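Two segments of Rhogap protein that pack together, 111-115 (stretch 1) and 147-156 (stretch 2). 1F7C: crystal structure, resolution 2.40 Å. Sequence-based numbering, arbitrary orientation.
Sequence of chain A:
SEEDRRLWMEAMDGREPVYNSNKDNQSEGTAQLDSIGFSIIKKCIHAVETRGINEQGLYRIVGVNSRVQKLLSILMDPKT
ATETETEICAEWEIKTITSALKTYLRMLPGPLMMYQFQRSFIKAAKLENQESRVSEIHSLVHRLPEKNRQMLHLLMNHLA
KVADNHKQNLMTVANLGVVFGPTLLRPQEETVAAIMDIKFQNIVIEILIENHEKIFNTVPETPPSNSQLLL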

# COMPACT_ATOMS: atom_id res chain seq x y z
N PRO A 111 -8.15 -0.48 -8.99
CA PRO A 111 -7.07 -0.76 -8.05
C PRO A 111 -5.79 -0.05 -8.49
O PRO A 111 -5.53 0.06 -9.69
CB PRO A 111 -6.95 -2.28 -8.10
CG PRO A 111 -7.37 -2.60 -9.53
CD PRO A 111 -8.57 -1.70 -9.70
N LEU A 112 -5.00 0.42 -7.53
CA LEU A 112 -3.75 1.11 -7.82
C LEU A 112 -2.84 0.30 -8.75
O LEU A 112 -2.20 0.85 -9.63
CB LEU A 112 -3.02 1.43 -6.52
CG LEU A 112 -1.79 2.35 -6.62
CD1 LEU A 112 -2.24 3.74 -7.06
CD2 LEU A 112 -1.08 2.43 -5.28
N MET A 113 -2.79 -1.02 -8.54
CA MET A 113 -1.95 -1.90 -9.36
C MET A 113 -2.51 -2.04 -10.77
O MET A 113 -1.83 -2.56 -11.66
CB MET A 113 -1.88 -3.29 -8.72
CG MET A 113 -1.32 -3.34 -7.31
SD MET A 113 0.47 -3.38 -7.24
CE MET A 113 0.81 -4.81 -8.19
N MET A 114 -3.75 -1.62 -10.97
CA MET A 114 -4.45 -1.67 -12.26
C MET A 114 -4.98 -3.03 -12.76
O MET A 114 -4.23 -3.99 -12.90
CB MET A 114 -3.58 -1.05 -13.37
CG MET A 114 -3.30 0.43 -13.18
SD MET A 114 -2.63 1.24 -14.64
CE MET A 114 -3.91 2.46 -14.94
N TYR A 115 -6.28 -3.07 -13.03
CA TYR A 115 -6.92 -4.28 -13.54
C TYR A 115 -6.15 -4.82 -14.74
O TYR A 115 -5.94 -6.02 -14.88
CB TYR A 115 -8.37 -3.97 -13.94
CG TYR A 115 -9.33 -3.91 -12.78
CD1 TYR A 115 -10.24 -2.86 -12.67
CD2 TYR A 115 -9.35 -4.92 -11.81
CE1 TYR A 115 -11.16 -2.82 -11.61
CE2 TYR A 115 -10.26 -4.89 -10.76
CZ TYR A 115 -11.17 -3.83 -10.66
OH TYR A 115 -12.08 -3.81 -9.63
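Stretch 2 147-156: KNRQMLHLLM

A polar side chain that reaches from a helix to a backbone carbonyl can fix a turn in place while apolar neighbours fill the space around it, and this pair of segments illustrates the principle. Residues 147–156 are helical throughout, within a helix that extends beyond both ends of the segment. Against it lies a type I beta turn running from Pro 111 to Met 114, closed by a 2.8 Å hydrogen bond from Met 114 N to Pro 111 O. The two backbones come closest, CA to CA, at Leu 112 and Asn 148, 5.9 Å apart.

Asn 148 points its CA-to-CB bond toward the turn, and its ND2 donates a hydrogen bond to Leu 112 O at 2.8 Å; the N-H...O angle of 173° makes it almost linear. Met 114 packs beside this amide, its CG 3.4 Å from Asn 148 ND2.

Leu 112 (chi1 t, chi2 p) leaves its backbone sideways, yet its end comes nearer to the helix. Both of its methyls lie near Met 151 CB, CD1 at 4.2 Å and CD2 at 4.3 Å, and CD2 also approaches Leu 152 CD1 at 3.9 Å and Leu 155 CD1 at 4.3 Å. One leucine thus touches successive helical turns. Although the CA-to-CB bond of Met 113 points away, its SD still lies 4.1 Å from Leu 152 CD1.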

# COMPACT_ATOMS: atom_id res chain seq x y z
N LYS A 147 1.77 8.18 -12.22
CA LYS A 147 1.00 8.34 -11.00
C LYS A 147 0.80 7.08 -10.15
O LYS A 147 0.87 7.16 -8.92
CB LYS A 147 -0.36 8.98 -11.32
CG LYS A 147 -0.24 10.39 -11.89
CD LYS A 147 -1.57 11.14 -11.94
CE LYS A 147 -2.55 10.50 -12.90
NZ LYS A 147 -3.77 11.33 -13.07
N ASN A 148 0.55 5.94 -10.78
CA ASN A 148 0.37 4.71 -10.02
C ASN A 148 1.70 4.32 -9.42
O ASN A 148 1.77 3.96 -8.24
CB ASN A 148 -0.13 3.57 -10.92
CG ASN A 148 -1.48 3.88 -11.56
OD1 ASN A 148 -1.60 4.83 -12.34
ND2 ASN A 148 -2.50 3.09 -11.24
N ARG A 149 2.74 4.39 -10.23
CA ARG A 149 4.09 4.05 -9.80
C ARG A 149 4.51 4.93 -8.61
O ARG A 149 5.01 4.43 -7.60
CB ARG A 149 5.08 4.21 -10.96
CG ARG A 149 6.54 4.01 -10.56
CD ARG A 149 7.53 3.96 -11.73
NE ARG A 149 7.32 5.03 -12.70
CZ ARG A 149 6.52 4.92 -13.75
NH1 ARG A 149 5.87 3.79 -13.98
NH2 ARG A 149 6.36 5.95 -14.58
N GLN A 150 4.26 6.23 -8.73
CA GLN A 150 4.63 7.17 -7.69
C GLN A 150 3.95 6.91 -6.36
O GLN A 150 4.61 6.89 -5.33
CB GLN A 150 4.32 8.60 -8.13
CG GLN A 150 5.53 9.37 -8.62
CD GLN A 150 5.19 10.82 -8.93
OE1 GLN A 150 4.51 11.49 -8.15
NE2 GLN A 150 5.67 11.31 -10.07
N MET A 151 2.63 6.74 -6.37
CA MET A 151 1.92 6.48 -5.13
C MET A 151 2.36 5.14 -4.55
O MET A 151 2.53 5.01 -3.34
CB MET A 151 0.42 6.47 -5.35
CG MET A 151 -0.33 6.46 -4.06
SD MET A 151 -2.03 6.93 -4.27
CE MET A 151 -1.82 8.67 -4.60
N LEU A 152 2.53 4.16 -5.42
CA LEU A 152 2.95 2.84 -5.02
C LEU A 152 4.34 2.93 -4.36
O LEU A 152 4.67 2.19 -3.43
CB LEU A 152 3.00 1.94 -6.26
CG LEU A 152 3.13 0.44 -6.04
CD1 LEU A 152 1.90 -0.08 -5.27
CD2 LEU A 152 3.25 -0.24 -7.40
N HIS A 153 5.16 3.85 -4.86
CA HIS A 153 6.51 4.05 -4.34
C HIS A 153 6.48 4.58 -2.90
O HIS A 153 7.18 4.07 -2.03
CB HIS A 153 7.29 5.01 -5.23
CG HIS A 153 8.74 5.12 -4.87
ND1 HIS A 153 9.59 6.02 -5.48
CD2 HIS A 153 9.49 4.43 -3.98
CE1 HIS A 153 10.81 5.87 -4.99
NE2 HIS A 153 10.77 4.92 -4.07
N LEU A 154 5.67 5.61 -2.67
CA LEU A 154 5.54 6.20 -1.34
C LEU A 154 5.03 5.17 -0.36
O LEU A 154 5.51 5.10 0.77
CB LEU A 154 4.54 7.37 -1.35
CG LEU A 154 4.89 8.63 -2.13
CD1 LEU A 154 3.68 9.57 -2.13
CD2 LEU A 154 6.08 9.31 -1.49
N LEU A 155 4.04 4.39 -0.78
CA LEU A 155 3.47 3.36 0.08
C LEU A 155 4.43 2.25 0.47
O LEU A 155 4.49 1.90 1.63
CB LEU A 155 2.24 2.75 -0.58
CG LEU A 155 0.90 3.38 -0.20
CD1 LEU A 155 -0.21 2.80 -1.08
CD2 LEU A 155 0.63 3.12 1.28
N MET A 156 5.16 1.70 -0.50
CA MET A 156 6.09 0.61 -0.21
C MET A 156 7.29 1.06 0.64
O MET A 156 7.79 0.32 1.49
CB MET A 156 6.57 -0.05 -1.51
CG MET A 156 5.49 -0.77 -2.31
SD MET A 156 4.55 -1.99 -1.36
CE MET A 156 3.07 -1.08 -1.06